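Local coordinates for protein glycerophosphoryl diester phosphodiesterase (Agrobacterium tumefaciens str. C58, PDB 3KS6) that belongs to the glycerophosphoryl diester phosphodiesterase family, a TIM-barrel group of enzymes, and carries a magnesium ion in its metal site, at residues T26-D37 with L94-E105; G16-T24 with I77-M86. All coordinates share one frame; numbering follows the deposited sequence.

Contact 1: residues T26-D37 with L94-E105; sequences TAAMALEEVEFD and LYVDSHVNFRCE. With MG (magnesium ion), chain F.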
loop_
_atom_site.group_PDB
_atom_site.type_symbol
_atom_site.label_atom_id
_atom_site.label_comp_id
_atom_site.label_asym_id
_atom_site.label_seq_id
_atom_site.Cartn_x
_atom_site.Cartn_y
_atom_site.Cartn_z
ATOM N N THR A 26 5.354 2.516 -13.163
ATOM C CA THR A 26 4.387 1.517 -12.691
ATOM C C THR A 26 3.051 1.540 -13.464
ATOM O O THR A 26 2.486 0.478 -13.777
ATOM C CB THR A 26 4.108 1.713 -11.184
ATOM O OG1 THR A 26 5.283 1.320 -10.435
ATOM C CG2 THR A 26 2.942 0.832 -10.750
ATOM N N ALA A 27 2.570 2.742 -13.787
ATOM C CA ALA A 27 1.303 2.923 -14.517
ATOM C C ALA A 27 1.302 2.213 -15.859
ATOM O O ALA A 27 0.225 1.831 -16.356
ATOM C CB ALA A 27 0.997 4.389 -14.719
ATOM N N ALA A 28 2.488 2.036 -16.424
ATOM C CA ALA A 28 2.680 1.359 -17.737
ATOM C C ALA A 28 3.015 -0.134 -17.677
ATOM O O ALA A 28 3.161 -0.788 -18.730
ATOM C CB ALA A 28 3.786 2.102 -18.502
HETATM N N MSE A 29 3.132 -0.705 -16.475
HETATM C CA MSE A 29 3.499 -2.128 -16.326
HETATM C C MSE A 29 2.323 -3.070 -16.309
HETATM O O MSE A 29 1.204 -2.676 -15.984
HETATM C CB MSE A 29 4.308 -2.355 -15.052
HETATM C CG MSE A 29 5.659 -1.747 -15.128
HETATM SE SE MSE A 29 6.602 -2.116 -13.419
HETATM C CE MSE A 29 7.638 -0.570 -13.546
ATOM N N ALA A 30 2.590 -4.329 -16.647
ATOM C CA ALA A 30 1.583 -5.356 -16.677
ATOM C C ALA A 30 1.418 -5.952 -15.290
ATOM O O ALA A 30 1.718 -7.127 -15.078
ATOM C CB ALA A 30 1.986 -6.454 -17.678
ATOM N N LEU A 31 0.948 -5.117 -14.360
ATOM C CA LEU A 31 0.643 -5.507 -12.988
ATOM C C LEU A 31 -0.685 -4.848 -12.666
ATOM O O LEU A 31 -1.215 -4.088 -13.470
ATOM C CB LEU A 31 1.779 -5.174 -11.992
ATOM C CG LEU A 31 2.414 -3.777 -12.032
ATOM C CD1 LEU A 31 1.392 -2.654 -11.808
ATOM C CD2 LEU A 31 3.604 -3.692 -11.048
ATOM N N GLU A 32 -1.211 -5.100 -11.478
ATOM C CA GLU A 32 -2.591 -4.774 -11.182
ATOM C C GLU A 32 -2.813 -3.590 -10.296
ATOM O O GLU A 32 -3.837 -2.954 -10.419
ATOM C CB GLU A 32 -3.269 -5.981 -10.550
ATOM C CG GLU A 32 -3.448 -7.146 -11.535
ATOM C CD GLU A 32 -2.163 -7.858 -11.820
ATOM O OE1 GLU A 32 -1.468 -8.105 -10.820
ATOM O OE2 GLU A 32 -1.845 -8.181 -13.004
ATOM N N GLU A 33 -1.874 -3.315 -9.381
ATOM C CA GLU A 33 -2.015 -2.188 -8.458
ATOM C C GLU A 33 -0.713 -1.443 -8.202
ATOM O O GLU A 33 0.385 -1.974 -8.361
ATOM C CB GLU A 33 -2.563 -2.676 -7.102
ATOM C CG GLU A 33 -3.959 -3.247 -7.152
ATOM C CD GLU A 33 -4.372 -3.971 -5.865
ATOM O OE1 GLU A 33 -3.605 -3.957 -4.889
ATOM O OE2 GLU A 33 -5.449 -4.591 -5.849
ATOM N N VAL A 34 -0.873 -0.191 -7.816
ATOM C CA VAL A 34 0.210 0.613 -7.289
ATOM C C VAL A 34 -0.139 0.879 -5.839
ATOM O O VAL A 34 -1.291 1.220 -5.534
ATOM C CB VAL A 34 0.427 1.922 -8.064
ATOM C CG1 VAL A 34 -0.775 2.850 -7.967
ATOM C CG2 VAL A 34 1.727 2.638 -7.596
ATOM N N GLU A 35 0.827 0.651 -4.935
ATOM C CA GLU A 35 0.636 0.932 -3.518
ATOM C C GLU A 35 1.291 2.266 -3.141
ATOM O O GLU A 35 2.380 2.565 -3.606
ATOM C CB GLU A 35 1.171 -0.208 -2.634
ATOM C CG GLU A 35 0.716 -0.068 -1.146
ATOM C CD GLU A 35 1.654 0.739 -0.248
ATOM O OE1 GLU A 35 2.750 1.114 -0.667
ATOM O OE2 GLU A 35 1.266 1.025 0.913
ATOM N N PHE A 36 0.646 3.030 -2.263
ATOM C CA PHE A 36 1.187 4.285 -1.772
ATOM C C PHE A 36 0.505 4.673 -0.468
ATOM O O PHE A 36 -0.575 4.172 -0.146
ATOM C CB PHE A 36 0.987 5.389 -2.837
ATOM C CG PHE A 36 -0.459 5.597 -3.194
ATOM C CD1 PHE A 36 -1.064 4.767 -4.130
ATOM C CD2 PHE A 36 -1.227 6.558 -2.542
ATOM C CE1 PHE A 36 -2.377 4.904 -4.444
ATOM C CE2 PHE A 36 -2.563 6.710 -2.852
ATOM C CZ PHE A 36 -3.144 5.895 -3.829
ATOM N N ASP A 37 1.163 5.574 0.259
ATOM C CA ASP A 37 0.718 6.055 1.574
ATOM C C ASP A 37 0.489 7.570 1.436
ATOM O O ASP A 37 1.084 8.217 0.595
ATOM C CB ASP A 37 1.810 5.808 2.616
ATOM C CG ASP A 37 2.524 4.482 2.421
ATOM O OD1 ASP A 37 1.944 3.411 2.753
ATOM O OD2 ASP A 37 3.673 4.502 1.926
ATOM N N LEU A 94 -1.574 10.627 -13.239
ATOM C CA LEU A 94 -0.763 9.617 -13.893
ATOM C C LEU A 94 -1.545 8.338 -14.244
ATOM O O LEU A 94 -1.104 7.564 -15.096
ATOM C CB LEU A 94 0.430 9.238 -13.005
ATOM C CG LEU A 94 1.455 10.319 -12.712
ATOM C CD1 LEU A 94 2.500 9.727 -11.727
ATOM C CD2 LEU A 94 2.104 10.813 -14.047
ATOM N N TYR A 95 -2.623 8.063 -13.514
ATOM C CA TYR A 95 -3.330 6.778 -13.611
ATOM C C TYR A 95 -4.672 6.865 -14.349
ATOM O O TYR A 95 -5.364 5.855 -14.510
ATOM C CB TYR A 95 -3.470 6.146 -12.209
ATOM C CG TYR A 95 -2.149 5.511 -11.788
ATOM C CD1 TYR A 95 -1.113 6.284 -11.316
ATOM C CD2 TYR A 95 -1.932 4.156 -11.928
ATOM C CE1 TYR A 95 0.084 5.742 -10.978
ATOM C CE2 TYR A 95 -0.732 3.593 -11.607
ATOM C CZ TYR A 95 0.283 4.384 -11.124
ATOM O OH TYR A 95 1.507 3.841 -10.790
ATOM N N VAL A 96 -4.995 8.055 -14.838
ATOM C CA VAL A 96 -6.289 8.322 -15.480
ATOM C C VAL A 96 -6.586 7.310 -16.582
ATOM O O VAL A 96 -7.700 6.758 -16.619
ATOM C CB VAL A 96 -6.388 9.780 -16.048
ATOM C CG1 VAL A 96 -5.506 9.966 -17.259
ATOM C CG2 VAL A 96 -7.830 10.123 -16.400
ATOM N N ASP A 97 -5.583 7.046 -17.422
ATOM C CA ASP A 97 -5.703 6.139 -18.552
ATOM C C ASP A 97 -5.005 4.802 -18.370
ATOM O O ASP A 97 -4.897 4.049 -19.318
ATOM C CB ASP A 97 -5.099 6.795 -19.790
ATOM C CG ASP A 97 -5.862 8.018 -20.234
ATOM O OD1 ASP A 97 -7.112 8.037 -20.092
ATOM O OD2 ASP A 97 -5.200 8.953 -20.738
ATOM N N SER A 98 -4.516 4.494 -17.176
ATOM C CA SER A 98 -3.834 3.240 -16.937
ATOM C C SER A 98 -4.820 2.173 -16.515
ATOM O O SER A 98 -5.872 2.485 -15.921
ATOM C CB SER A 98 -2.838 3.467 -15.784
ATOM O OG SER A 98 -2.274 2.225 -15.397
ATOM N N HIS A 99 -4.503 0.911 -16.793
ATOM C CA HIS A 99 -5.310 -0.207 -16.272
ATOM C C HIS A 99 -4.989 -0.532 -14.811
ATOM O O HIS A 99 -5.745 -1.258 -14.165
ATOM C CB HIS A 99 -5.118 -1.454 -17.158
ATOM C CG HIS A 99 -3.967 -2.336 -16.766
ATOM N ND1 HIS A 99 -2.652 -2.031 -17.048
ATOM C CD2 HIS A 99 -3.946 -3.536 -16.128
ATOM C CE1 HIS A 99 -1.872 -3.002 -16.598
ATOM N NE2 HIS A 99 -2.630 -3.927 -16.033
ATOM N N VAL A 100 -3.894 0.027 -14.292
ATOM C CA VAL A 100 -3.432 -0.242 -12.896
ATOM C C VAL A 100 -4.272 0.570 -11.904
ATOM O O VAL A 100 -4.492 1.757 -12.112
ATOM C CB VAL A 100 -1.943 0.118 -12.783
ATOM C CG1 VAL A 100 -1.386 -0.073 -11.338
ATOM C CG2 VAL A 100 -1.139 -0.698 -13.811
ATOM N N ASN A 101 -4.689 -0.065 -10.809
ATOM C CA ASN A 101 -5.551 0.551 -9.826
ATOM C C ASN A 101 -4.813 0.849 -8.543
ATOM O O ASN A 101 -3.635 0.561 -8.446
ATOM C CB ASN A 101 -6.754 -0.319 -9.614
ATOM C CG ASN A 101 -7.634 -0.369 -10.850
ATOM O OD1 ASN A 101 -7.715 0.595 -11.614
ATOM N ND2 ASN A 101 -8.284 -1.480 -11.044
ATOM N N PHE A 102 -5.508 1.455 -7.579
ATOM C CA PHE A 102 -4.851 2.003 -6.401
ATOM C C PHE A 102 -5.016 1.095 -5.194
ATOM O O PHE A 102 -6.115 0.556 -4.972
ATOM C CB PHE A 102 -5.507 3.340 -6.010
ATOM C CG PHE A 102 -5.046 4.578 -6.789
ATOM C CD1 PHE A 102 -4.030 4.564 -7.719
ATOM C CD2 PHE A 102 -5.594 5.813 -6.449
ATOM C CE1 PHE A 102 -3.610 5.732 -8.346
ATOM C CE2 PHE A 102 -5.152 6.987 -7.082
ATOM C CZ PHE A 102 -4.163 6.918 -8.039
ATOM N N ARG A 103 -3.941 0.981 -4.408
ATOM C CA ARG A 103 -3.946 0.390 -3.078
ATOM C C ARG A 103 -3.416 1.535 -2.165
ATOM O O ARG A 103 -2.220 1.852 -2.135
ATOM C CB ARG A 103 -3.087 -0.884 -3.019
ATOM C CG ARG A 103 -2.881 -1.474 -1.602
ATOM C CD ARG A 103 -1.895 -2.566 -1.684
ATOM N NE ARG A 103 -1.383 -3.053 -0.407
ATOM C CZ ARG A 103 -1.473 -4.305 0.028
ATOM N NH1 ARG A 103 -2.029 -5.282 -0.703
ATOM N NH2 ARG A 103 -0.900 -4.602 1.180
ATOM N N CYS A 104 -4.339 2.173 -1.484
ATOM C CA CYS A 104 -4.067 3.373 -0.710
ATOM C C CYS A 104 -3.913 3.059 0.776
ATOM O O CYS A 104 -4.854 2.571 1.378
ATOM C CB CYS A 104 -5.254 4.335 -0.926
ATOM S SG CYS A 104 -5.163 5.860 0.022
ATOM N N GLU A 105 -2.778 3.387 1.381
ATOM C CA GLU A 105 -2.589 3.125 2.822
ATOM C C GLU A 105 -2.783 4.378 3.640
ATOM O O GLU A 105 -2.205 5.413 3.332
ATOM C CB GLU A 105 -1.202 2.523 3.122
ATOM C CG GLU A 105 -1.114 1.981 4.546
ATOM C CD GLU A 105 0.240 1.406 4.900
ATOM O OE1 GLU A 105 1.017 1.026 3.978
ATOM O OE2 GLU A 105 0.545 1.395 6.123
HETATM MG MG MG F . 2.438 1.407 2.568
HETATM O O HOH W 1 -5.532 -3.492 -12.487
HETATM O O HOH W 2 -2.503 -6.592 -15.148
HETATM O O HOH W 3 -4.344 -4.756 -2.342
HETATM O O HOH W 4 -0.730 -0.989 1.637
HETATM O O HOH W 5 4.048 1.960 1.301
HETATM O O HOH W 6 3.766 1.491 4.178
#
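Glu-35, Asp-37 and Glu-105 meet across two neighbouring parallel strands and share one magnesium ion: Glu-35 OE2 and Asp-37 OD1 each lie 2.1 Å from the metal and Glu-105 OE1 2.0 Å. Waters 5 and 6 also bind the ion, and an atom from outside the two segments completes the shell; water 5 donates to Glu-35 OE1 and Asp-37 OD2. Glu-105 reaches in with an extended chain, whereas Glu-35 turns about its CB-CG bond (chi2 -90°), which brings OE2 onto the ion. Arg-103, on the same face of the sheet, runs its aliphatic part past Glu-35, Arg-103 CD lying 3.7 Å from Glu-35 CG; water 4 links Arg-103 NE to Glu-35 OE2, and water 3 links Arg-103 NH1 to Glu-33 OE1, whose OE2 forms a salt bridge with Arg-4.

Backbone bonds alternate between residues 32-36 and 101-105, from Asn-101 N to Glu-32 O through to Glu-105 N to Phe-36 O (2.8 Å). The two strands are part of a TIM barrel, with the metal ligands toward their C-terminal ends.

On the other face, the edge of Phe-36 meets the face of Phe-102 in a T-shaped stack, ring planes 75° apart, while Cys-104 CA sits over a face of Phe-36. Val-34 CG1 wedges between Phe-102 and Tyr-95. Farther from the metal, Ala-27 CB lies over a face of Tyr-95 in a CH-pi contact, 3.8 Å from the ring centroid, and Ser-98 OG donates to a lone pair of Ala-27 O (2.7 Å) while accepting from Val-100 N.

Contact 2: residues G16-T24 with I77-M86; sequences GDSTPHGFT and IRYGAGSHPM
The backbone of residues 16-24 runs from an irregular Gly-16 to Thr-19 into a helix beginning at Pro-20, against a loop folded by a type II turn over Ile-77 to Gly-80 and a type I' turn over Gly-80 to Ser-83. No direct hydrogen bond joins the two; side chains meet mainly by van der Waals contact. Ile-77 projects onto the helix start: its CG2 is 3.7 Å from Thr-19 CG2, and its CD1 branch reaches Ser-18 O at 3.7 Å. Pro-20 lays its CD against Ser-83 CB, with Pro-20 CG 4.0 Å from Met-86 CG.

The loop between helix 69-74 and strand 86-87 thus packs on the N-terminal end of helix 20-27 of the barrel, where Thr-19 is the N-cap. Its OG1, placed between the backbone N and the carbonyl carbon (chi1 57°), accepts from Gly-22 N at 3.0 Å and is also hydrogen-bonded to Phe-15 O, which leaves the CG2 methyl turned to Ile-77.

Selenomethionine Met-86 runs alongside Phe-23, pointing the other way, and bends at its last torsion (chi3 78°); its SE lies 3.6 Å from Phe-23 CD2, an oblique Met-aromatic contact. Leu-91 and Leu-94 of helix 88-95 also pack on Phe-23.

Polar links across the interface run through water. Water 8 donates to Ser-18 O and accepts from Met-86 N, and water 7 joins Asp-17 N to Arg-78 O.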
loop_
_atom_site.group_PDB
_atom_site.type_symbol
_atom_site.label_atom_id
_atom_site.label_comp_id
_atom_site.label_asym_id
_atom_site.label_seq_id
_atom_site.Cartn_x
_atom_site.Cartn_y
_atom_site.Cartn_z
ATOM N N GLY A 16 13.307 4.618 -6.600
ATOM C CA GLY A 16 13.266 5.490 -5.455
ATOM C C GLY A 16 11.911 5.410 -4.810
ATOM O O GLY A 16 10.953 4.889 -5.390
ATOM N N ASP A 17 11.827 5.972 -3.612
ATOM C CA ASP A 17 10.640 5.864 -2.792
ATOM C C ASP A 17 9.583 6.910 -3.159
ATOM O O ASP A 17 9.780 8.109 -2.965
ATOM C CB ASP A 17 11.073 6.003 -1.338
ATOM C CG ASP A 17 9.961 5.687 -0.333
ATOM O OD1 ASP A 17 8.792 6.080 -0.534
ATOM O OD2 ASP A 17 10.303 5.057 0.689
ATOM N N SER A 18 8.456 6.452 -3.696
ATOM C CA SER A 18 7.307 7.331 -3.979
ATOM C C SER A 18 7.646 8.472 -4.930
ATOM O O SER A 18 7.227 9.639 -4.737
ATOM C CB SER A 18 6.693 7.882 -2.664
ATOM O OG SER A 18 6.413 6.835 -1.767
ATOM N N THR A 19 8.371 8.143 -5.995
ATOM C CA THR A 19 8.836 9.168 -6.923
ATOM C C THR A 19 7.935 9.248 -8.137
ATOM O O THR A 19 7.341 8.224 -8.535
ATOM C CB THR A 19 10.262 8.858 -7.471
ATOM O OG1 THR A 19 10.260 7.568 -8.094
ATOM C CG2 THR A 19 11.362 8.941 -6.341
ATOM N N PRO A 20 7.879 10.432 -8.777
ATOM C CA PRO A 20 7.181 10.526 -10.053
ATOM C C PRO A 20 7.641 9.474 -11.088
ATOM O O PRO A 20 6.813 8.882 -11.791
ATOM C CB PRO A 20 7.524 11.950 -10.522
ATOM C CG PRO A 20 7.720 12.714 -9.254
ATOM C CD PRO A 20 8.383 11.747 -8.321
ATOM N N HIS A 21 8.946 9.229 -11.187
ATOM C CA HIS A 21 9.448 8.190 -12.115
ATOM C C HIS A 21 8.862 6.803 -11.789
ATOM O O HIS A 21 8.377 6.100 -12.687
ATOM C CB HIS A 21 10.980 8.171 -12.089
ATOM C CG HIS A 21 11.594 7.220 -13.062
ATOM N ND1 HIS A 21 12.912 6.822 -12.978
ATOM C CD2 HIS A 21 11.070 6.563 -14.124
ATOM C CE1 HIS A 21 13.177 5.985 -13.966
ATOM N NE2 HIS A 21 12.076 5.806 -14.669
ATOM N N GLY A 22 8.864 6.421 -10.508
ATOM C CA GLY A 22 8.312 5.107 -10.161
ATOM C C GLY A 22 6.827 5.011 -10.418
ATOM O O GLY A 22 6.341 4.052 -11.012
ATOM N N PHE A 23 6.082 6.029 -10.017
ATOM C CA PHE A 23 4.650 5.950 -10.234
ATOM C C PHE A 23 4.278 5.964 -11.740
ATOM O O PHE A 23 3.294 5.339 -12.145
ATOM C CB PHE A 23 3.921 7.046 -9.474
ATOM C CG PHE A 23 3.934 6.874 -7.980
ATOM C CD1 PHE A 23 3.374 5.747 -7.393
ATOM C CD2 PHE A 23 4.425 7.873 -7.143
ATOM C CE1 PHE A 23 3.358 5.581 -6.031
ATOM C CE2 PHE A 23 4.387 7.696 -5.767
ATOM C CZ PHE A 23 3.837 6.550 -5.218
ATOM N N THR A 24 5.088 6.652 -12.537
ATOM C CA THR A 24 4.876 6.765 -13.980
ATOM C C THR A 24 5.207 5.433 -14.625
ATOM O O THR A 24 4.409 4.908 -15.411
ATOM C CB THR A 24 5.721 7.949 -14.580
ATOM O OG1 THR A 24 5.305 9.174 -13.970
ATOM C CG2 THR A 24 5.502 8.101 -16.095
ATOM N N ILE A 77 13.656 14.240 -3.464
ATOM C CA ILE A 77 13.618 12.855 -3.060
ATOM C C ILE A 77 14.950 12.182 -3.351
ATOM O O ILE A 77 15.456 12.252 -4.479
ATOM C CB ILE A 77 12.508 12.074 -3.797
ATOM C CG1 ILE A 77 11.111 12.725 -3.590
ATOM C CG2 ILE A 77 12.480 10.608 -3.273
ATOM C CD1 ILE A 77 10.011 12.093 -4.481
ATOM N N ARG A 78 15.484 11.484 -2.352
ATOM C CA ARG A 78 16.721 10.725 -2.531
ATOM C C ARG A 78 16.561 9.735 -3.655
ATOM O O ARG A 78 15.542 9.044 -3.733
ATOM C CB ARG A 78 17.075 9.954 -1.268
ATOM C CG ARG A 78 17.465 10.861 -0.174
ATOM C CD ARG A 78 18.001 10.146 1.014
ATOM N NE ARG A 78 17.942 11.042 2.160
ATOM C CZ ARG A 78 18.400 10.745 3.367
ATOM N NH1 ARG A 78 18.981 9.577 3.593
ATOM N NH2 ARG A 78 18.283 11.627 4.343
ATOM N N TYR A 79 17.564 9.681 -4.533
ATOM C CA TYR A 79 17.584 8.758 -5.678
ATOM C C TYR A 79 16.524 9.084 -6.715
ATOM O O TYR A 79 16.298 8.272 -7.598
ATOM C CB TYR A 79 17.496 7.264 -5.264
ATOM C CG TYR A 79 18.285 6.902 -4.065
ATOM C CD1 TYR A 79 19.667 6.971 -4.079
ATOM C CD2 TYR A 79 17.660 6.501 -2.892
ATOM C CE1 TYR A 79 20.410 6.663 -2.941
ATOM C CE2 TYR A 79 18.384 6.202 -1.760
ATOM C CZ TYR A 79 19.755 6.274 -1.786
ATOM O OH TYR A 79 20.461 5.981 -0.651
ATOM N N GLY A 80 15.940 10.293 -6.638
ATOM C CA GLY A 80 14.827 10.713 -7.474
ATOM C C GLY A 80 15.173 11.761 -8.528
ATOM O O GLY A 80 14.270 12.385 -9.103
ATOM N N ALA A 81 16.473 11.925 -8.792
ATOM C CA ALA A 81 17.003 12.796 -9.832
ATOM C C ALA A 81 16.388 14.188 -9.789
ATOM O O ALA A 81 16.052 14.765 -10.843
ATOM C CB ALA A 81 16.814 12.144 -11.235
ATOM N N GLY A 82 16.259 14.743 -8.580
ATOM C CA GLY A 82 15.712 16.063 -8.421
ATOM C C GLY A 82 14.205 16.210 -8.331
ATOM O O GLY A 82 13.721 17.336 -8.204
ATOM N N SER A 83 13.465 15.103 -8.364
ATOM C CA SER A 83 12.001 15.160 -8.243
ATOM C C SER A 83 11.563 15.543 -6.827
ATOM O O SER A 83 12.335 15.410 -5.873
ATOM C CB SER A 83 11.377 13.826 -8.646
ATOM O OG SER A 83 11.850 12.777 -7.825
ATOM N N HIS A 84 10.326 16.034 -6.718
ATOM C CA HIS A 84 9.734 16.457 -5.445
ATOM C C HIS A 84 8.562 15.547 -5.048
ATOM O O HIS A 84 7.992 14.843 -5.896
ATOM C CB HIS A 84 9.264 17.939 -5.524
ATOM C CG HIS A 84 10.315 18.873 -6.042
ATOM N ND1 HIS A 84 11.439 19.201 -5.312
ATOM C CD2 HIS A 84 10.424 19.532 -7.221
ATOM C CE1 HIS A 84 12.209 20.003 -6.029
ATOM N NE2 HIS A 84 11.606 20.238 -7.181
ATOM N N PRO A 85 8.219 15.528 -3.760
ATOM C CA PRO A 85 7.038 14.777 -3.354
ATOM C C PRO A 85 5.780 15.152 -4.134
ATOM O O PRO A 85 5.569 16.337 -4.453
ATOM C CB PRO A 85 6.871 15.133 -1.872
ATOM C CG PRO A 85 8.253 15.455 -1.409
ATOM C CD PRO A 85 8.939 16.099 -2.603
HETATM N N MSE A 86 4.967 14.149 -4.438
HETATM C CA MSE A 86 3.712 14.332 -5.187
HETATM C C MSE A 86 2.506 14.579 -4.297
HETATM O O MSE A 86 2.472 14.175 -3.115
HETATM C CB MSE A 86 3.380 13.091 -6.022
HETATM C CG MSE A 86 4.451 12.616 -6.987
HETATM SE SE MSE A 86 3.738 11.249 -8.188
HETATM C CE MSE A 86 2.759 12.272 -9.430
HETATM O O HOH W 7 14.030 7.118 -2.352
HETATM O O HOH W 8 5.838 11.509 -3.586
HETATM O O HOH W 9 11.416 10.678 -10.130
#

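Helix 20-27 is common to both contacts: its first turn packs on the loop in contact 2, and its last residues meet Tyr-95 and Ser-98 in contact 1. The centres lie about 15 Å apart, yet the two contacts touch directly. Tyr-95 OH approaches Phe-23 O at 2.7 Å, a probable hydrogen bond, while Val-34 CG2 packs 3.5 Å from Phe-23 CD1 and Leu-94 CD1 lies 3.4 Å from Met-86 CE. Phe-23 thus joins the loop to the strand that carries Glu-35 and Asp-37. Contact 1 holds the magnesium site itself; in contact 2 the side chain of Ser-18 comes within about 8 Å of the ion.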